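Local coordinates for protein Afp (Microbacterium arborescens, PDB 2YJK) that probably binds and takes up iron as a twelve-subunit Dps protein of the ferritin fold, carrying the metal into its shell, at residues C[95-100]-C[113-118]; C[27-32]-C[81-86]; C[118-123]-C[147-152]. One frame throughout, in Å; residues are numbered along the deposited sequence.

Contact 1. Residues C[95-100]-C[113-118]; sequences STAVPA and VSDIDA
An ST turn in the loop after helix 87-92 docks onto helix 105-130 through one carboxylate, that of Asp115, which Thr96 and Ala97 share between them. The hydroxyl OG1 of Thr96 donates to OD2 of Asp115 at 2.6 Å. Beside it the backbone N of Ala97 donates to Asp115 OD1 at 3.1 Å, nearly straight at 170°. Both oxygens use their syn lone pairs, one donor to each, which should restrain the rotation of the carboxylate. Thr96 OG1 lies anti to its own backbone N (chi1 -175°), and there it also accepts from the backbone N of Val98 at 2.9 Å, closing the turn. The hydroxyl works in both directions, its proton given to Asp115 and its oxygen held by the loop. Beyond these bonds the packing is slight: the methyl CG2 of Val98 lies 3.9 Å from Asp115 OD2, the two side chains crossing at about a right angle. The contact lies at the surface of the chain, with Arg86 of a neighbouring subunit packing on Thr96. Asn38 of helix 15-45 lies against Thr96, Val98 and Asp115, while Val98 also rests on Glu108 and Ile112, nearer the start of helix 105-130; the loop goes on to strand 103-104.

Contact 2. Residues C[27-32]-C[81-86]; sequences PVVHKM and LPIDSR
His30 on helix 15-45, the first helix of the ferritin four-helix bundle, reaches the backbone of Asp84 in the loop that follows helix 51-78. CG of His30 is anti to its carbonyl carbon (chi1 -71°), which starts the ring toward the loop. Its NE2 donates to the carbonyl O of Asp84 at 2.8 Å, with an N-H...O angle of 172°. The acceptor lies almost in the ring plane, whereas the donor is tilted 32° from the carbonyl plane. Ser85 CB rests at the same ring's edge, 3.7 Å from His30 CD2. The closely fitted part is this edge; the apolar pair beside it is looser, Val29 and Ile83 meeting tip to tip with Val29 CB 4.1 Å from Ile83 CD1. Separately, the methyl CG1 of Val29 approaches the hydroxyl OG of Ser85 at 3.9 Å. Even this side is buried: Ala72 and Ala73 of helix 51-78 pack on Val29, and Trp44 of a neighbouring subunit touches both Val29 and Ser85. The more open side is that of Asp84 and Arg86, where Asp84 OD2 is also hydrogen-bonded to Thr89 OG1. Within the loop Arg86 forms a salt bridge to the Asp84 carboxylate, side-on, NE lying 3.0 Å from Asp84 OD1 and NH2 3.1 Å from Asp84 OD2.

Contact 3. Residues C[118-123]-C[147-152]; sequences AALVDL and GVDKDR
Two neighbouring helices of the four-helix bundle, 105-130 and 135-156, pack here through Leu120, which lies against Val148, Asp149 and Arg152. The axes of the two short segments run nearly antiparallel, at 155°, and approach to 10.7 Å. Leu120 has CG anti to its carbonyl carbon (chi1 -72°), which carries CG toward the 147-152 helix; the methyls beyond it meet different partners. CD2 meets CG1 of Val148 at 3.8 Å, the two side chains sliding past each other in opposite directions. The other methyl, CD1, lies 3.7 Å from CD of Arg152, against the aliphatic part of a chain extended from CG to NE. Both methyls also lie against one oxygen of Asp149, OD1, which is 3.4 Å from Leu120 CD2. Deeper in the bundle, Leu123 CD1 approaches Val148 CG2 at 4.2 Å. An alanine in place of Leu120 would probably open a gap beside Val148 CG1 and take away the methyl that packs on Arg152 CD. The charges have other partners: Asp149 OD2 forms salt bridges with Lys145 and with Arg75 of a third subunit, and Arg152 NE one with Asp117 OD1. Apolar contact between the helices, bordered by charged groups that bind within the chain and across the subunit interface, is the arrangement of an antiparallel helix pair in the ferritin-like four-helix bundle of a Dps subunit.

Along the chain the contacts follow one another: contact 2, then contact 1, then contact 3. Contacts 1 and 3 both use helix 105-130, share Ala118, and have centres about 12 Å apart; Ile116 of the one packs on Val148 of the other. Contact 2 lies about 18 Å from contact 1 and about 16 Å from contact 3, centre to centre, and Lys31 links it to Asp122 of contact 3 by a salt bridge. The principle is that the bundle helices pack mainly by apolar side chains, as in contact 3, whereas the loops flanking helix 87-92, in contacts 1 and 2, are held by hydrogen bonds with some apolar contact, where a second subunit also packs.

Contact 1. Residues C[95-100]-C[113-118]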
loop_
_atom_site.group_PDB
_atom_site.type_symbol
_atom_site.label_atom_id
_atom_site.label_comp_id
_atom_site.label_asym_id
_atom_site.label_seq_id
_atom_site.Cartn_x
_atom_site.Cartn_y
_atom_site.Cartn_z
ATOM N N SER C 95 -25.753 30.953 3.420
ATOM C CA SER C 95 -25.960 31.619 2.112
ATOM C C SER C 95 -24.680 31.575 1.304
ATOM O O SER C 95 -23.624 31.453 1.881
ATOM C CB SER C 95 -26.432 33.082 2.311
ATOM O OG SER C 95 -25.360 33.891 2.758
ATOM N N THR C 96 -24.760 31.654 -0.017
ATOM C CA THR C 96 -23.568 31.521 -0.866
ATOM C C THR C 96 -23.473 32.594 -1.949
ATOM O O THR C 96 -24.485 33.047 -2.476
ATOM C CB THR C 96 -23.485 30.079 -1.563
ATOM O OG1 THR C 96 -22.255 29.965 -2.280
ATOM C CG2 THR C 96 -24.652 29.848 -2.533
ATOM N N ALA C 97 -22.256 32.997 -2.288
ATOM C CA ALA C 97 -22.045 33.850 -3.469
ATOM C C ALA C 97 -21.696 32.978 -4.707
ATOM O O ALA C 97 -21.469 33.504 -5.789
ATOM C CB ALA C 97 -20.921 34.841 -3.202
ATOM N N VAL C 98 -21.599 31.649 -4.561
ATOM C CA VAL C 98 -21.177 30.830 -5.711
ATOM C C VAL C 98 -22.263 31.011 -6.789
ATOM O O VAL C 98 -23.430 30.865 -6.475
ATOM C CB VAL C 98 -21.036 29.345 -5.343
ATOM C CG1 VAL C 98 -20.909 28.498 -6.617
ATOM C CG2 VAL C 98 -19.916 29.104 -4.271
ATOM N N PRO C 99 -21.882 31.341 -8.041
ATOM C CA PRO C 99 -22.908 31.511 -9.059
ATOM C C PRO C 99 -23.674 30.250 -9.429
ATOM O O PRO C 99 -23.191 29.129 -9.248
ATOM C CB PRO C 99 -22.113 31.991 -10.308
ATOM C CG PRO C 99 -20.868 32.598 -9.764
ATOM C CD PRO C 99 -20.546 31.719 -8.540
ATOM N N ALA C 100 -24.835 30.475 -10.047
ATOM C CA ALA C 100 -25.779 29.427 -10.423
ATOM C C ALA C 100 -25.235 28.551 -11.535
ATOM O O ALA C 100 -25.654 27.424 -11.664
ATOM C CB ALA C 100 -27.126 30.024 -10.858
ATOM N N VAL C 113 -13.893 32.136 -1.294
ATOM C CA VAL C 113 -13.274 32.930 -0.230
ATOM C C VAL C 113 -14.316 33.707 0.568
ATOM O O VAL C 113 -14.223 33.780 1.787
ATOM C CB VAL C 113 -12.113 33.847 -0.753
ATOM C CG1 VAL C 113 -11.536 34.755 0.346
ATOM C CG2 VAL C 113 -11.039 32.968 -1.326
ATOM N N SER C 114 -15.297 34.291 -0.096
ATOM C CA SER C 114 -16.379 34.932 0.641
ATOM C C SER C 114 -17.075 33.962 1.622
ATOM O O SER C 114 -17.226 34.319 2.824
ATOM C CB SER C 114 -17.361 35.560 -0.340
ATOM O OG SER C 114 -18.494 36.035 0.336
ATOM N N ASP C 115 -17.480 32.756 1.154
ATOM C CA ASP C 115 -18.104 31.735 2.030
ATOM C C ASP C 115 -17.052 31.299 3.136
ATOM O O ASP C 115 -17.364 31.225 4.335
ATOM C CB ASP C 115 -18.628 30.483 1.231
ATOM C CG ASP C 115 -19.758 30.820 0.081
ATOM O OD1 ASP C 115 -20.065 32.040 -0.302
ATOM O OD2 ASP C 115 -20.327 29.781 -0.481
ATOM N N ILE C 116 -15.792 31.062 2.781
ATOM C CA ILE C 116 -14.794 30.801 3.847
ATOM C C ILE C 116 -14.669 31.942 4.933
ATOM O O ILE C 116 -14.526 31.686 6.131
ATOM C CB ILE C 116 -13.461 30.460 3.225
ATOM C CG1 ILE C 116 -13.519 29.045 2.656
ATOM C CG2 ILE C 116 -12.350 30.584 4.228
ATOM C CD1 ILE C 116 -12.342 28.713 1.711
ATOM N N ASP C 117 -14.758 33.194 4.509
ATOM C CA ASP C 117 -14.600 34.327 5.396
ATOM C C ASP C 117 -15.734 34.313 6.400
ATOM O O ASP C 117 -15.503 34.626 7.552
ATOM C CB ASP C 117 -14.603 35.684 4.644
ATOM C CG ASP C 117 -13.241 36.026 3.966
ATOM O OD1 ASP C 117 -12.190 35.352 4.185
ATOM O OD2 ASP C 117 -13.240 37.018 3.178
ATOM N N ALA C 118 -16.942 33.955 5.959
ATOM C CA ALA C 118 -18.126 33.818 6.868
ATOM C C ALA C 118 -17.884 32.683 7.914
ATOM O O ALA C 118 -18.206 32.861 9.100
ATOM C CB ALA C 118 -19.433 33.520 6.069
#

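Contact 2. Residues C[27-32]-C[81-86]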
loop_
_atom_site.group_PDB
_atom_site.type_symbol
_atom_site.label_atom_id
_atom_site.label_comp_id
_atom_site.label_asym_id
_atom_site.label_seq_id
_atom_site.Cartn_x
_atom_site.Cartn_y
_atom_site.Cartn_z
ATOM N N PRO C 27 -22.910 26.600 14.305
ATOM C CA PRO C 27 -22.795 27.436 13.079
ATOM C C PRO C 27 -21.620 26.944 12.239
ATOM O O PRO C 27 -21.630 27.008 11.006
ATOM C CB PRO C 27 -22.473 28.853 13.642
ATOM C CG PRO C 27 -23.102 28.829 15.088
ATOM C CD PRO C 27 -22.773 27.413 15.535
ATOM N N VAL C 28 -20.620 26.392 12.896
ATOM C CA VAL C 28 -19.530 25.742 12.158
ATOM C C VAL C 28 -19.978 24.530 11.337
ATOM O O VAL C 28 -19.629 24.403 10.145
ATOM C CB VAL C 28 -18.369 25.409 13.121
ATOM C CG1 VAL C 28 -17.219 24.708 12.387
ATOM C CG2 VAL C 28 -17.850 26.708 13.782
ATOM N N VAL C 29 -20.725 23.616 11.950
ATOM C CA VAL C 29 -21.221 22.468 11.241
ATOM C C VAL C 29 -22.007 22.947 10.003
ATOM O O VAL C 29 -21.814 22.392 8.889
ATOM C CB VAL C 29 -22.152 21.554 12.115
ATOM C CG1 VAL C 29 -22.794 20.477 11.239
ATOM C CG2 VAL C 29 -21.338 20.875 13.252
ATOM N N HIS C 30 -22.884 23.938 10.184
ATOM C CA HIS C 30 -23.746 24.353 9.055
ATOM C C HIS C 30 -22.952 25.006 7.908
ATOM O O HIS C 30 -23.226 24.741 6.735
ATOM C CB HIS C 30 -24.851 25.346 9.476
ATOM C CG HIS C 30 -25.947 24.753 10.301
ATOM N ND1 HIS C 30 -26.602 25.477 11.282
ATOM C CD2 HIS C 30 -26.514 23.525 10.302
ATOM C CE1 HIS C 30 -27.550 24.724 11.824
ATOM N NE2 HIS C 30 -27.498 23.529 11.264
ATOM N N LYS C 31 -21.999 25.870 8.244
ATOM C CA LYS C 31 -21.208 26.533 7.187
ATOM C C LYS C 31 -20.227 25.591 6.500
ATOM O O LYS C 31 -20.007 25.693 5.304
ATOM C CB LYS C 31 -20.483 27.748 7.748
ATOM C CG LYS C 31 -21.509 28.855 8.181
ATOM C CD LYS C 31 -20.832 30.139 8.371
ATOM C CE LYS C 31 -21.878 31.350 8.314
ATOM N NZ LYS C 31 -22.855 31.205 9.408
ATOM N N MET C 32 -19.644 24.678 7.254
ATOM C CA MET C 32 -18.773 23.675 6.653
ATOM C C MET C 32 -19.520 22.714 5.740
ATOM O O MET C 32 -19.007 22.326 4.728
ATOM C CB MET C 32 -18.094 22.919 7.729
ATOM C CG MET C 32 -16.921 23.720 8.410
ATOM S SD MET C 32 -15.710 24.456 7.236
ATOM C CE MET C 32 -16.051 26.129 7.547
ATOM N N LEU C 81 -25.490 16.154 23.008
ATOM C CA LEU C 81 -26.589 16.939 22.345
ATOM C C LEU C 81 -26.876 16.648 20.836
ATOM O O LEU C 81 -25.963 16.264 20.111
ATOM C CB LEU C 81 -26.360 18.439 22.518
ATOM C CG LEU C 81 -26.430 19.032 23.948
ATOM C CD1 LEU C 81 -26.020 20.468 23.847
ATOM C CD2 LEU C 81 -27.818 18.940 24.725
ATOM N N PRO C 82 -28.153 16.800 20.375
ATOM C CA PRO C 82 -28.426 16.501 18.966
ATOM C C PRO C 82 -27.931 17.633 18.078
ATOM O O PRO C 82 -27.555 18.682 18.555
ATOM C CB PRO C 82 -29.956 16.345 18.915
ATOM C CG PRO C 82 -30.464 17.274 20.049
ATOM C CD PRO C 82 -29.388 17.151 21.131
ATOM N N ILE C 83 -27.849 17.397 16.780
ATOM C CA ILE C 83 -27.479 18.485 15.887
ATOM C C ILE C 83 -28.527 18.424 14.797
ATOM O O ILE C 83 -28.897 17.313 14.365
ATOM C CB ILE C 83 -25.990 18.296 15.321
ATOM C CG1 ILE C 83 -25.704 19.222 14.132
ATOM C CG2 ILE C 83 -25.723 16.906 14.801
ATOM C CD1 ILE C 83 -25.275 20.584 14.548
ATOM N N ASP C 84 -29.036 19.587 14.384
ATOM C CA ASP C 84 -29.913 19.653 13.249
ATOM C C ASP C 84 -29.188 20.164 11.977
ATOM O O ASP C 84 -29.196 21.368 11.685
ATOM C CB ASP C 84 -31.152 20.529 13.556
ATOM C CG ASP C 84 -32.155 20.525 12.406
ATOM O OD1 ASP C 84 -31.924 19.778 11.395
ATOM O OD2 ASP C 84 -33.163 21.259 12.490
ATOM N N SER C 85 -28.579 19.285 11.185
ATOM C CA SER C 85 -28.130 19.753 9.872
ATOM C C SER C 85 -28.781 19.018 8.697
ATOM O O SER C 85 -28.091 18.624 7.730
ATOM C CB SER C 85 -26.602 19.868 9.715
ATOM O OG SER C 85 -26.009 18.620 9.918
ATOM N N ARG C 86 -30.102 18.867 8.777
ATOM C CA ARG C 86 -30.914 18.547 7.605
ATOM C C ARG C 86 -30.701 19.654 6.561
ATOM O O ARG C 86 -30.431 20.822 6.919
ATOM C CB ARG C 86 -32.398 18.475 7.978
ATOM C CG ARG C 86 -32.762 17.282 8.869
ATOM C CD ARG C 86 -34.150 17.352 9.433
ATOM N NE ARG C 86 -34.386 18.607 10.151
ATOM C CZ ARG C 86 -35.594 19.079 10.390
ATOM N NH1 ARG C 86 -36.675 18.417 9.991
ATOM N NH2 ARG C 86 -35.733 20.221 10.996
#

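Contact 3. Residues C[118-123]-C[147-152]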
loop_
_atom_site.group_PDB
_atom_site.type_symbol
_atom_site.label_atom_id
_atom_site.label_comp_id
_atom_site.label_asym_id
_atom_site.label_seq_id
_atom_site.Cartn_x
_atom_site.Cartn_y
_atom_site.Cartn_z
ATOM N N ALA C 118 -16.942 33.955 5.959
ATOM C CA ALA C 118 -18.126 33.818 6.868
ATOM C C ALA C 118 -17.884 32.683 7.914
ATOM O O ALA C 118 -18.206 32.861 9.100
ATOM C CB ALA C 118 -19.433 33.520 6.069
ATOM N N ALA C 119 -17.303 31.550 7.475
ATOM C CA ALA C 119 -16.989 30.457 8.409
ATOM C C ALA C 119 -15.933 30.898 9.423
ATOM O O ALA C 119 -16.073 30.601 10.637
ATOM C CB ALA C 119 -16.549 29.216 7.684
ATOM N N LEU C 120 -14.929 31.637 8.952
ATOM C CA LEU C 120 -13.857 32.153 9.837
ATOM C C LEU C 120 -14.359 33.025 10.975
ATOM O O LEU C 120 -13.879 32.905 12.114
ATOM C CB LEU C 120 -12.737 32.894 9.068
ATOM C CG LEU C 120 -11.856 31.952 8.261
ATOM C CD1 LEU C 120 -10.911 32.739 7.359
ATOM C CD2 LEU C 120 -11.057 30.990 9.188
ATOM N N VAL C 121 -15.306 33.911 10.684
ATOM C CA VAL C 121 -15.945 34.714 11.711
ATOM C C VAL C 121 -16.572 33.785 12.749
ATOM O O VAL C 121 -16.415 34.007 13.924
ATOM C CB VAL C 121 -17.031 35.705 11.096
ATOM C CG1 VAL C 121 -18.083 36.268 12.193
ATOM C CG2 VAL C 121 -16.335 36.858 10.349
ATOM N N ASP C 122 -17.264 32.736 12.329
ATOM C CA ASP C 122 -17.897 31.832 13.310
ATOM C C ASP C 122 -16.853 30.965 14.043
ATOM O O ASP C 122 -17.004 30.693 15.225
ATOM C CB ASP C 122 -18.977 30.979 12.666
ATOM C CG ASP C 122 -20.287 31.780 12.345
ATOM O OD1 ASP C 122 -20.705 32.759 13.080
ATOM O OD2 ASP C 122 -20.956 31.386 11.357
ATOM N N LEU C 123 -15.770 30.556 13.369
ATOM C CA LEU C 123 -14.690 29.845 14.091
ATOM C C LEU C 123 -14.027 30.740 15.174
ATOM O O LEU C 123 -13.730 30.271 16.301
ATOM C CB LEU C 123 -13.678 29.230 13.131
ATOM C CG LEU C 123 -14.219 27.994 12.393
ATOM C CD1 LEU C 123 -13.521 27.845 11.057
ATOM C CD2 LEU C 123 -14.085 26.720 13.260
ATOM N N GLY C 147 -6.791 24.672 9.353
ATOM C CA GLY C 147 -7.042 24.127 8.007
ATOM C C GLY C 147 -7.756 25.097 7.075
ATOM O O GLY C 147 -7.406 25.187 5.903
ATOM N N VAL C 148 -8.741 25.828 7.584
ATOM C CA VAL C 148 -9.531 26.730 6.787
ATOM C C VAL C 148 -8.686 27.940 6.351
ATOM O O VAL C 148 -8.706 28.306 5.151
ATOM C CB VAL C 148 -10.830 27.150 7.542
ATOM C CG1 VAL C 148 -11.687 28.190 6.732
ATOM C CG2 VAL C 148 -11.750 25.935 7.758
ATOM N N ASP C 149 -7.885 28.475 7.284
ATOM C CA ASP C 149 -6.863 29.522 7.031
ATOM C C ASP C 149 -5.907 29.142 5.926
ATOM O O ASP C 149 -5.568 29.952 5.049
ATOM C CB ASP C 149 -6.037 29.794 8.288
ATOM C CG ASP C 149 -6.732 30.780 9.233
ATOM O OD1 ASP C 149 -7.709 31.404 8.761
ATOM O OD2 ASP C 149 -6.350 30.928 10.424
ATOM N N LYS C 150 -5.498 27.886 5.909
ATOM C CA LYS C 150 -4.580 27.486 4.873
ATOM C C LYS C 150 -5.262 27.350 3.470
ATOM O O LYS C 150 -4.713 27.794 2.459
ATOM C CB LYS C 150 -3.867 26.208 5.338
ATOM C CG LYS C 150 -2.908 25.643 4.315
ATOM C CD LYS C 150 -2.305 24.311 4.819
ATOM C CE LYS C 150 -1.121 23.958 3.935
ATOM N NZ LYS C 150 -0.675 22.538 4.105
ATOM N N ASP C 151 -6.438 26.713 3.422
ATOM C CA ASP C 151 -7.268 26.608 2.217
ATOM C C ASP C 151 -7.590 27.991 1.657
ATOM O O ASP C 151 -7.521 28.200 0.448
ATOM C CB ASP C 151 -8.563 25.856 2.514
ATOM C CG ASP C 151 -8.310 24.309 2.742
ATOM O OD1 ASP C 151 -7.235 23.779 2.288
ATOM O OD2 ASP C 151 -9.192 23.646 3.379
ATOM N N ARG C 152 -7.880 28.940 2.525
ATOM C CA ARG C 152 -8.081 30.325 2.103
ATOM C C ARG C 152 -6.818 30.912 1.415
ATOM O O ARG C 152 -6.936 31.554 0.372
ATOM C CB ARG C 152 -8.479 31.183 3.296
ATOM C CG ARG C 152 -8.956 32.615 2.966
ATOM C CD ARG C 152 -9.081 33.480 4.220
ATOM N NE ARG C 152 -9.485 34.846 3.860
ATOM C CZ ARG C 152 -8.689 35.919 3.811
ATOM N NH1 ARG C 152 -7.424 35.846 4.160
ATOM N NH2 ARG C 152 -9.179 37.097 3.429
#